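Local coordinates for fatty acid/retinol binding protein protein 7, isoform A, confirmed BY transcript evidence (PDB 2W9Y) that probably binds fatty acids such as oleic acid, and retinoids, as a small all-helical lipid-carrier protein of the nematode Caenorhabditis elegans, at residues 76-87 / 127-138; 1-9 / 21-32. All coordinates share one frame; numbering follows the deposited sequence.

Contact 1 (76-87 / 127-138)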
loop_
_atom_site.group_PDB
_atom_site.type_symbol
_atom_site.label_atom_id
_atom_site.label_comp_id
_atom_site.label_asym_id
_atom_site.label_seq_id
_atom_site.Cartn_x
_atom_site.Cartn_y
_atom_site.Cartn_z
ATOM N N ARG A 76 8.547 -4.603 -7.601
ATOM C CA ARG A 76 9.268 -4.688 -6.328
ATOM C C ARG A 76 9.465 -6.156 -5.961
ATOM O O ARG A 76 10.232 -6.478 -5.096
ATOM C CB ARG A 76 8.455 -3.988 -5.224
ATOM C CG ARG A 76 8.429 -2.419 -5.429
ATOM C CD ARG A 76 7.413 -1.774 -4.561
ATOM N NE ARG A 76 7.423 -0.278 -4.786
ATOM C CZ ARG A 76 8.224 0.585 -4.143
ATOM N NH1 ARG A 76 9.070 0.211 -3.160
ATOM N NH2 ARG A 76 8.147 1.889 -4.456
ATOM N N LEU A 77 8.684 -7.040 -6.552
ATOM C CA LEU A 77 8.832 -8.474 -6.184
ATOM C C LEU A 77 9.882 -9.220 -7.031
ATOM O O LEU A 77 10.297 -10.374 -6.710
ATOM C CB LEU A 77 7.474 -9.206 -6.266
ATOM C CG LEU A 77 6.317 -8.616 -5.451
ATOM C CD1 LEU A 77 5.027 -9.390 -5.668
ATOM C CD2 LEU A 77 6.692 -8.714 -4.020
ATOM N N ASP A 78 10.323 -8.606 -8.098
ATOM C CA ASP A 78 11.220 -9.333 -9.053
ATOM C C ASP A 78 12.529 -9.855 -8.474
ATOM O O ASP A 78 13.262 -9.113 -7.794
ATOM C CB ASP A 78 11.547 -8.463 -10.316
ATOM C CG ASP A 78 10.334 -8.298 -11.263
ATOM O OD1 ASP A 78 9.316 -9.051 -11.146
ATOM O OD2 ASP A 78 10.387 -7.383 -12.146
ATOM N N GLY A 79 12.850 -11.134 -8.760
ATOM C CA GLY A 79 14.141 -11.667 -8.344
ATOM C C GLY A 79 14.343 -12.061 -6.902
ATOM O O GLY A 79 15.395 -12.678 -6.563
ATOM N N LEU A 80 13.334 -11.756 -6.064
ATOM C CA LEU A 80 13.370 -12.089 -4.652
ATOM C C LEU A 80 13.243 -13.588 -4.383
ATOM O O LEU A 80 12.590 -14.277 -5.159
ATOM C CB LEU A 80 12.291 -11.323 -3.867
ATOM C CG LEU A 80 12.332 -9.785 -3.818
ATOM C CD1 LEU A 80 11.130 -9.207 -3.020
ATOM C CD2 LEU A 80 13.669 -9.318 -3.196
ATOM N N SER A 81 13.845 -14.044 -3.271
ATOM C CA SER A 81 13.768 -15.423 -2.784
ATOM C C SER A 81 12.359 -15.667 -2.229
ATOM O O SER A 81 11.647 -14.714 -1.946
ATOM C CB SER A 81 14.722 -15.555 -1.617
ATOM O OG SER A 81 14.148 -14.938 -0.412
ATOM N N PRO A 82 11.969 -16.938 -2.037
ATOM C CA PRO A 82 10.636 -17.290 -1.547
ATOM C C PRO A 82 10.334 -16.620 -0.252
ATOM O O PRO A 82 9.205 -16.119 -0.095
ATOM C CB PRO A 82 10.712 -18.825 -1.383
ATOM C CG PRO A 82 11.682 -19.208 -2.497
ATOM C CD PRO A 82 12.659 -18.089 -2.641
ATOM N N ALA A 83 11.319 -16.517 0.640
ATOM C CA ALA A 83 11.102 -15.906 1.970
ATOM C C ALA A 83 10.900 -14.407 1.866
ATOM O O ALA A 83 10.041 -13.817 2.563
ATOM C CB ALA A 83 12.294 -16.168 2.916
ATOM N N ALA A 84 11.703 -13.777 1.017
ATOM C CA ALA A 84 11.596 -12.332 0.863
ATOM C C ALA A 84 10.308 -11.945 0.187
ATOM O O ALA A 84 9.734 -10.875 0.530
ATOM C CB ALA A 84 12.823 -11.822 0.080
ATOM N N VAL A 85 9.859 -12.754 -0.782
ATOM C CA VAL A 85 8.576 -12.538 -1.464
ATOM C C VAL A 85 7.418 -12.712 -0.476
ATOM O O VAL A 85 6.474 -11.891 -0.471
ATOM C CB VAL A 85 8.377 -13.474 -2.655
ATOM C CG1 VAL A 85 6.893 -13.491 -3.122
ATOM C CG2 VAL A 85 9.377 -13.147 -3.812
ATOM N N GLU A 86 7.465 -13.770 0.342
ATOM C CA GLU A 86 6.434 -13.935 1.431
ATOM C C GLU A 86 6.340 -12.678 2.324
ATOM O O GLU A 86 5.229 -12.204 2.718
ATOM C CB GLU A 86 6.810 -15.128 2.293
ATOM C CG GLU A 86 6.063 -15.236 3.607
ATOM C CD GLU A 86 6.370 -16.575 4.341
ATOM O OE1 GLU A 86 7.505 -16.764 4.855
ATOM O OE2 GLU A 86 5.473 -17.438 4.409
ATOM N N TYR A 87 7.504 -12.156 2.685
ATOM C CA TYR A 87 7.578 -10.933 3.472
ATOM C C TYR A 87 6.985 -9.742 2.742
ATOM O O TYR A 87 6.160 -8.983 3.300
ATOM C CB TYR A 87 9.063 -10.644 3.857
ATOM C CG TYR A 87 9.161 -9.371 4.713
ATOM C CD1 TYR A 87 8.870 -9.381 6.094
ATOM C CD2 TYR A 87 9.486 -8.126 4.127
ATOM C CE1 TYR A 87 8.882 -8.159 6.852
ATOM C CE2 TYR A 87 9.489 -6.951 4.847
ATOM C CZ TYR A 87 9.208 -6.993 6.228
ATOM O OH TYR A 87 9.231 -5.805 6.909
ATOM N N ASP A 127 18.539 -11.559 2.268
ATOM C CA ASP A 127 17.154 -11.178 1.988
ATOM C C ASP A 127 16.869 -9.708 2.368
ATOM O O ASP A 127 16.086 -9.037 1.695
ATOM C CB ASP A 127 16.138 -12.060 2.724
ATOM C CG ASP A 127 15.894 -13.386 2.008
ATOM O OD1 ASP A 127 16.119 -13.512 0.772
ATOM O OD2 ASP A 127 15.479 -14.342 2.660
ATOM N N GLN A 128 17.517 -9.218 3.414
ATOM C CA GLN A 128 17.292 -7.814 3.859
ATOM C C GLN A 128 17.908 -6.956 2.767
ATOM O O GLN A 128 17.331 -5.970 2.395
ATOM C CB GLN A 128 18.037 -7.552 5.163
ATOM C CG GLN A 128 17.400 -8.260 6.425
ATOM C CD GLN A 128 18.202 -8.048 7.673
ATOM O OE1 GLN A 128 19.429 -7.837 7.598
ATOM N NE2 GLN A 128 17.557 -8.130 8.842
ATOM N N ALA A 129 19.090 -7.334 2.267
ATOM C CA ALA A 129 19.773 -6.493 1.265
ATOM C C ALA A 129 18.946 -6.500 -0.051
ATOM O O ALA A 129 18.803 -5.485 -0.737
ATOM C CB ALA A 129 21.175 -6.978 0.994
ATOM N N ALA A 130 18.383 -7.640 -0.394
ATOM C CA ALA A 130 17.597 -7.739 -1.637
ATOM C C ALA A 130 16.301 -6.884 -1.582
ATOM O O ALA A 130 15.867 -6.279 -2.620
ATOM C CB ALA A 130 17.255 -9.178 -1.931
ATOM N N LEU A 131 15.612 -6.964 -0.432
ATOM C CA LEU A 131 14.451 -6.136 -0.190
ATOM C C LEU A 131 14.792 -4.655 -0.281
ATOM O O LEU A 131 14.008 -3.865 -0.864
ATOM C CB LEU A 131 13.809 -6.454 1.179
ATOM C CG LEU A 131 12.953 -7.764 1.218
ATOM C CD1 LEU A 131 12.726 -8.389 2.675
ATOM C CD2 LEU A 131 11.625 -7.683 0.442
ATOM N N ARG A 132 15.909 -4.266 0.333
ATOM C CA ARG A 132 16.312 -2.819 0.294
ATOM C C ARG A 132 16.656 -2.401 -1.146
ATOM O O ARG A 132 16.318 -1.313 -1.587
ATOM C CB ARG A 132 17.473 -2.554 1.236
ATOM C CG ARG A 132 16.981 -2.569 2.733
ATOM C CD ARG A 132 18.186 -2.519 3.676
ATOM N NE ARG A 132 17.744 -2.063 4.978
ATOM C CZ ARG A 132 18.196 -2.577 6.102
ATOM N NH1 ARG A 132 19.061 -3.597 6.043
ATOM N NH2 ARG A 132 17.746 -2.114 7.269
ATOM N N LYS A 133 17.260 -3.315 -1.890
ATOM C CA LYS A 133 17.666 -2.983 -3.267
ATOM C C LYS A 133 16.389 -2.795 -4.109
ATOM O O LYS A 133 16.326 -1.925 -4.968
ATOM C CB LYS A 133 18.573 -4.104 -3.839
ATOM C CG LYS A 133 19.157 -3.833 -5.259
ATOM C CD LYS A 133 20.081 -5.041 -5.672
ATOM C CE LYS A 133 20.063 -5.260 -7.143
ATOM N NZ LYS A 133 21.194 -6.150 -7.525
ATOM N N ASN A 134 15.395 -3.662 -3.921
ATOM C CA ASN A 134 14.152 -3.534 -4.664
ATOM C C ASN A 134 13.212 -2.381 -4.177
ATOM O O ASN A 134 12.264 -1.989 -4.891
ATOM C CB ASN A 134 13.382 -4.858 -4.637
ATOM C CG ASN A 134 13.809 -5.836 -5.738
ATOM O OD1 ASN A 134 14.752 -5.556 -6.484
ATOM N ND2 ASN A 134 13.058 -6.956 -5.902
ATOM N N ASN A 135 13.389 -1.934 -2.937
ATOM C CA ASN A 135 12.509 -0.905 -2.303
ATOM C C ASN A 135 13.399 0.129 -1.565
ATOM O O ASN A 135 13.373 0.192 -0.368
ATOM C CB ASN A 135 11.587 -1.587 -1.242
ATOM C CG ASN A 135 10.758 -2.723 -1.819
ATOM O OD1 ASN A 135 9.619 -2.516 -2.273
ATOM N ND2 ASN A 135 11.339 -3.991 -1.791
ATOM N N PRO A 136 14.210 0.916 -2.281
ATOM C CA PRO A 136 15.184 1.826 -1.641
ATOM C C PRO A 136 14.436 2.978 -0.962
ATOM O O PRO A 136 15.012 3.658 -0.109
ATOM C CB PRO A 136 16.030 2.358 -2.827
ATOM C CG PRO A 136 15.188 2.031 -4.066
ATOM C CD PRO A 136 14.316 0.889 -3.756
ATOM N N ASP A 137 13.136 3.106 -1.268
ATOM C CA ASP A 137 12.307 4.206 -0.692
ATOM C C ASP A 137 11.610 3.819 0.621
ATOM O O ASP A 137 11.007 4.676 1.296
ATOM C CB ASP A 137 11.231 4.649 -1.705
ATOM C CG ASP A 137 10.398 3.483 -2.210
ATOM O OD1 ASP A 137 10.900 2.294 -2.220
ATOM O OD2 ASP A 137 9.266 3.751 -2.647
ATOM N N ILE A 138 11.688 2.549 0.998
ATOM C CA ILE A 138 11.044 2.075 2.222
ATOM C C ILE A 138 12.016 1.992 3.412
ATOM O O ILE A 138 13.152 1.619 3.246
ATOM C CB ILE A 138 10.437 0.653 1.923
ATOM C CG1 ILE A 138 9.181 0.873 1.072
ATOM C CG2 ILE A 138 10.113 -0.149 3.236
ATOM C CD1 ILE A 138 8.396 -0.483 0.730
HETATM O O HOH W 1 9.522 -6.209 -2.361
HETATM O O HOH W 2 15.645 -12.219 -1.697
#

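Contact 2 (1-9 / 21-32). With SO4 (sulfate ion), chain B.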
loop_
_atom_site.group_PDB
_atom_site.type_symbol
_atom_site.label_atom_id
_atom_site.label_comp_id
_atom_site.label_asym_id
_atom_site.label_seq_id
_atom_site.Cartn_x
_atom_site.Cartn_y
_atom_site.Cartn_z
ATOM N N GLY A 1 -4.425 16.816 2.406
ATOM C CA GLY A 1 -5.601 17.103 1.518
ATOM C C GLY A 1 -6.735 16.131 1.857
ATOM O O GLY A 1 -6.936 15.818 3.053
ATOM N N ALA A 2 -7.479 15.663 0.848
ATOM C CA ALA A 2 -8.635 14.820 1.159
ATOM C C ALA A 2 -8.270 13.551 1.969
ATOM O O ALA A 2 -9.029 13.128 2.886
ATOM C CB ALA A 2 -9.357 14.447 -0.092
ATOM N N MET A 3 -7.152 12.903 1.612
ATOM C CA MET A 3 -6.837 11.627 2.250
ATOM C C MET A 3 -6.329 11.598 3.695
ATOM O O MET A 3 -6.574 10.619 4.412
ATOM C CB MET A 3 -5.951 10.797 1.340
ATOM C CG MET A 3 -6.737 10.304 0.132
ATOM S SD MET A 3 -7.918 8.974 0.591
ATOM C CE MET A 3 -6.781 7.730 1.214
ATOM N N SER A 4 -5.624 12.625 4.141
ATOM C CA SER A 4 -5.058 12.650 5.502
ATOM C C SER A 4 -3.959 11.562 5.710
ATOM O O SER A 4 -3.837 11.012 6.804
ATOM C CB SER A 4 -6.132 12.492 6.606
ATOM O OG SER A 4 -7.224 13.403 6.541
ATOM N N VAL A 5 -3.143 11.288 4.706
ATOM C CA VAL A 5 -1.964 10.365 4.898
ATOM C C VAL A 5 -1.043 10.745 6.053
ATOM O O VAL A 5 -0.475 9.892 6.733
ATOM C CB VAL A 5 -1.093 10.320 3.618
ATOM C CG1 VAL A 5 0.275 9.696 3.931
ATOM C CG2 VAL A 5 -1.842 9.468 2.524
ATOM N N ALA A 6 -0.887 12.033 6.292
ATOM C CA ALA A 6 0.007 12.479 7.335
ATOM C C ALA A 6 -0.459 12.092 8.728
ATOM O O ALA A 6 0.350 12.065 9.675
ATOM C CB ALA A 6 0.159 13.993 7.262
ATOM N N SER A 7 -1.743 11.779 8.865
ATOM C CA SER A 7 -2.303 11.415 10.165
ATOM C C SER A 7 -1.951 9.957 10.579
ATOM O O SER A 7 -2.203 9.561 11.748
ATOM C CB SER A 7 -3.820 11.556 10.137
ATOM O OG SER A 7 -4.336 10.622 9.169
ATOM N N LEU A 8 -1.396 9.183 9.640
ATOM C CA LEU A 8 -1.040 7.781 9.889
ATOM C C LEU A 8 0.120 7.705 10.898
ATOM O O LEU A 8 0.922 8.616 10.984
ATOM C CB LEU A 8 -0.607 7.072 8.584
ATOM C CG LEU A 8 -1.722 6.874 7.567
ATOM C CD1 LEU A 8 -1.129 6.160 6.353
ATOM C CD2 LEU A 8 -2.778 5.955 8.248
ATOM N N PRO A 9 0.206 6.613 11.685
ATOM C CA PRO A 9 1.353 6.450 12.608
ATOM C C PRO A 9 2.671 6.362 11.810
ATOM O O PRO A 9 2.684 5.867 10.684
ATOM C CB PRO A 9 1.091 5.132 13.294
ATOM C CG PRO A 9 -0.392 4.804 13.003
ATOM C CD PRO A 9 -0.841 5.568 11.835
ATOM N N LEU A 21 1.804 6.421 -1.879
ATOM C CA LEU A 21 1.746 7.753 -1.282
ATOM C C LEU A 21 1.427 8.790 -2.333
ATOM O O LEU A 21 0.631 9.711 -2.055
ATOM C CB LEU A 21 3.084 8.102 -0.602
ATOM C CG LEU A 21 3.370 7.307 0.669
ATOM C CD1 LEU A 21 4.828 7.512 1.249
ATOM C CD2 LEU A 21 2.381 7.670 1.776
ATOM N N GLU A 22 2.006 8.655 -3.527
ATOM C CA GLU A 22 1.765 9.638 -4.595
ATOM C C GLU A 22 0.345 9.513 -5.024
ATOM O O GLU A 22 -0.310 10.556 -5.276
ATOM C CB GLU A 22 2.688 9.414 -5.830
ATOM C CG GLU A 22 4.167 9.869 -5.573
ATOM C CD GLU A 22 5.129 9.526 -6.724
ATOM O OE1 GLU A 22 4.830 8.653 -7.565
ATOM O OE2 GLU A 22 6.212 10.119 -6.788
ATOM N N PHE A 23 -0.165 8.275 -5.069
ATOM C CA PHE A 23 -1.596 8.098 -5.419
ATOM C C PHE A 23 -2.468 8.793 -4.367
ATOM O O PHE A 23 -3.422 9.516 -4.700
ATOM C CB PHE A 23 -1.952 6.598 -5.532
ATOM C CG PHE A 23 -3.411 6.329 -5.719
ATOM C CD1 PHE A 23 -4.032 6.526 -6.939
ATOM C CD2 PHE A 23 -4.178 5.869 -4.649
ATOM C CE1 PHE A 23 -5.362 6.271 -7.084
ATOM C CE2 PHE A 23 -5.506 5.609 -4.800
ATOM C CZ PHE A 23 -6.083 5.802 -6.004
ATOM N N SER A 24 -2.177 8.575 -3.096
ATOM C CA SER A 24 -3.028 9.154 -1.990
ATOM C C SER A 24 -3.007 10.674 -2.013
ATOM O O SER A 24 -4.035 11.299 -1.816
ATOM C CB SER A 24 -2.589 8.735 -0.609
ATOM O OG SER A 24 -2.634 7.346 -0.491
ATOM N N SER A 25 -1.834 11.253 -2.257
ATOM C CA SER A 25 -1.695 12.706 -2.404
ATOM C C SER A 25 -2.503 13.289 -3.541
ATOM O O SER A 25 -2.968 14.447 -3.477
ATOM C CB SER A 25 -0.229 13.044 -2.702
ATOM O OG SER A 25 0.509 12.984 -1.510
ATOM N N SER A 26 -2.659 12.501 -4.585
ATOM C CA SER A 26 -3.284 12.952 -5.796
ATOM C C SER A 26 -4.799 13.023 -5.648
ATOM O O SER A 26 -5.433 13.712 -6.452
ATOM C CB SER A 26 -2.910 12.053 -6.985
ATOM O OG SER A 26 -3.756 10.899 -7.085
ATOM N N ILE A 27 -5.395 12.303 -4.678
ATOM C CA ILE A 27 -6.845 12.158 -4.577
ATOM C C ILE A 27 -7.454 13.525 -4.293
ATOM O O ILE A 27 -7.118 14.150 -3.287
ATOM C CB ILE A 27 -7.252 11.238 -3.375
ATOM C CG1 ILE A 27 -6.709 9.815 -3.532
ATOM C CG2 ILE A 27 -8.770 11.138 -3.210
ATOM C CD1 ILE A 27 -6.851 9.273 -4.939
ATOM N N THR A 28 -8.356 13.970 -5.165
ATOM C CA THR A 28 -9.055 15.253 -4.999
ATOM C C THR A 28 -10.264 15.083 -4.093
ATOM O O THR A 28 -10.656 13.954 -3.739
ATOM C CB THR A 28 -9.572 15.762 -6.368
ATOM O OG1 THR A 28 -10.460 14.779 -6.914
ATOM C CG2 THR A 28 -8.456 16.028 -7.370
ATOM N N ALA A 29 -10.921 16.196 -3.756
ATOM C CA ALA A 29 -12.001 16.113 -2.800
ATOM C C ALA A 29 -13.154 15.358 -3.430
ATOM O O ALA A 29 -13.915 14.662 -2.702
ATOM C CB ALA A 29 -12.475 17.529 -2.373
ATOM N N ASP A 30 -13.315 15.485 -4.750
ATOM C CA ASP A 30 -14.445 14.739 -5.383
ATOM C C ASP A 30 -14.112 13.257 -5.674
ATOM O O ASP A 30 -15.037 12.428 -5.815
ATOM C CB ASP A 30 -14.950 15.409 -6.659
ATOM C CG ASP A 30 -13.931 15.395 -7.758
ATOM O OD1 ASP A 30 -12.897 16.035 -7.587
ATOM O OD2 ASP A 30 -14.131 14.716 -8.796
ATOM N N GLU A 31 -12.814 12.931 -5.698
ATOM C CA GLU A 31 -12.359 11.531 -5.890
ATOM C C GLU A 31 -12.459 10.629 -4.660
ATOM O O GLU A 31 -12.792 9.436 -4.766
ATOM C CB GLU A 31 -10.940 11.522 -6.411
ATOM C CG GLU A 31 -10.873 11.930 -7.922
ATOM C CD GLU A 31 -9.465 12.256 -8.340
ATOM O OE1 GLU A 31 -8.541 12.211 -7.495
ATOM O OE2 GLU A 31 -9.225 12.552 -9.527
ATOM N N LYS A 32 -12.179 11.201 -3.486
ATOM C CA LYS A 32 -12.213 10.410 -2.276
ATOM C C LYS A 32 -13.560 9.682 -2.076
ATOM O O LYS A 32 -13.579 8.511 -1.738
ATOM C CB LYS A 32 -11.827 11.253 -1.056
ATOM C CG LYS A 32 -11.672 10.400 0.168
ATOM C CD LYS A 32 -11.226 11.205 1.370
ATOM C CE LYS A 32 -11.273 10.384 2.641
ATOM N NZ LYS A 32 -11.078 11.302 3.809
HETATM S S SO4 B . -3.372 16.670 5.775
HETATM O O1 SO4 B . -4.692 16.170 5.459
HETATM O O2 SO4 B . -2.606 16.801 4.538
HETATM O O3 SO4 B . -3.488 17.957 6.468
HETATM O O4 SO4 B . -2.754 15.633 6.617
HETATM O O HOH W 3 -7.070 16.699 -1.722
HETATM O O HOH W 4 -5.591 13.304 -0.920
#

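Contact 1 (76-87 / 127-138)
R76 and D137 meet through an end-on, two-nitrogen salt bridge at one end of a helix-helix contact in the all-helical FAR fold, where the axes of segments 82-87 and 127-134 cross at -53°, 9.9 Å apart at closest approach. R76 NH2 reaches D137 OD2 at 2.8 Å and NH1 reaches OD1, with guanidinium and carboxylate nearly coplanar. NH1 also donates to N135 OD1, an almost straight bond (168°) lying in the guanidinium plane, and NH2 is shared with E19. The R76 chain, extended from CG to NE, carries the guanidinium out to the 135-138 turn.

The packed part lies between the helices. L131 puts CD1 against Y87 CD2 (3.6 Å) and CD2 against L80 CD1 (3.8 Å), crossing L80 at about a right angle, while A84 CB lies against L131 CG. Y87 and L131 are buried, and helix 111-121 flanks both.

Toward solvent, polar links take over. N134 ND2 donates to two carbonyls: in its own amide plane to D78 O (2.9 Å), within the type II turn L77-L80, and less straight, from above the carbonyl plane, to R76 O just before it. At the start of helix 82-104, S81 OG at the N-cap accepts from A84 N and donates to D127 OD1 at 2.7 Å, meeting that oxygen from above the carboxylate plane; water 2 joins the same OD1 to S81 N.

Contact 2 (1-9 / 21-32)
The backbone oxygen of I27 is gripped by two waters that tie the N-terminal segment 1-9 to the end of helix 18-26. Water 4 donates to I27 O at 2.9 Å and to S24 O at 2.7 Å while accepting from M3 N; water 3 joins the same I27 O to A2 N. Two peptide N-H groups of segment 1-9 are thus matched, through water, to carbonyls at the helix C-terminus. One direct bond adds to this: K32 NZ donates to A2 O at 2.9 Å, tilted from the carbonyl plane. The lysine reaches it with CG anti to the backbone N (chi1 -172°) and an extended chain beyond, which also lays its CD alongside the A2 carbonyl.

Beneath these polar links the side chains pack. The M3 side chain turns back on itself (chi2 -73°, chi3 -61°), setting M3 CG against I27 CB at 3.7 Å and M3 SD against K32 CG at 4.0 Å; L99 and T103 of helix 82-104 touch it as well. The arrangement is an N-terminal arm laid along the last turns of helix 18-26 and over the turn that leads to helix 32-39 of the all-helical FAR fold. In that turn T28 OG1 accepts from E31 N, an ST motif, and T28 N donates to E31 OE1, whose carboxylate also bridges to R65.

Further along the arm, V5 sets its two methyls on L21 and S24, one turn apart on the same side of the helix: V5 CG1 meets L21 CD2 at 3.6 Å, the two side chains crossing at about a right angle, and V5 CG2 presses on S24 CB at 3.3 Å, tighter than usual van der Waals contact. The hydroxyl of S24 bonds back to Q20 O within its own helix.

Overall arrangement
Both segments of contact 2 precede those of contact 1 in the sequence. The two contacts lie across the middle of the chain from one another, with 26 Å between their centres and a gap of about 7 Å between their nearest atoms. Helix 82-104 relates them: its start belongs to contact 1, while L99 and T103 farther along touch M3 of contact 2. Helix 18-26 does likewise, since T18 and E19 at its start bond to D137 and R76 of contact 1 and its later residues carry contact 2. Two shared helices therefore link an N-terminal arm with the C-terminal end of the helical, probably lipid-binding, fold.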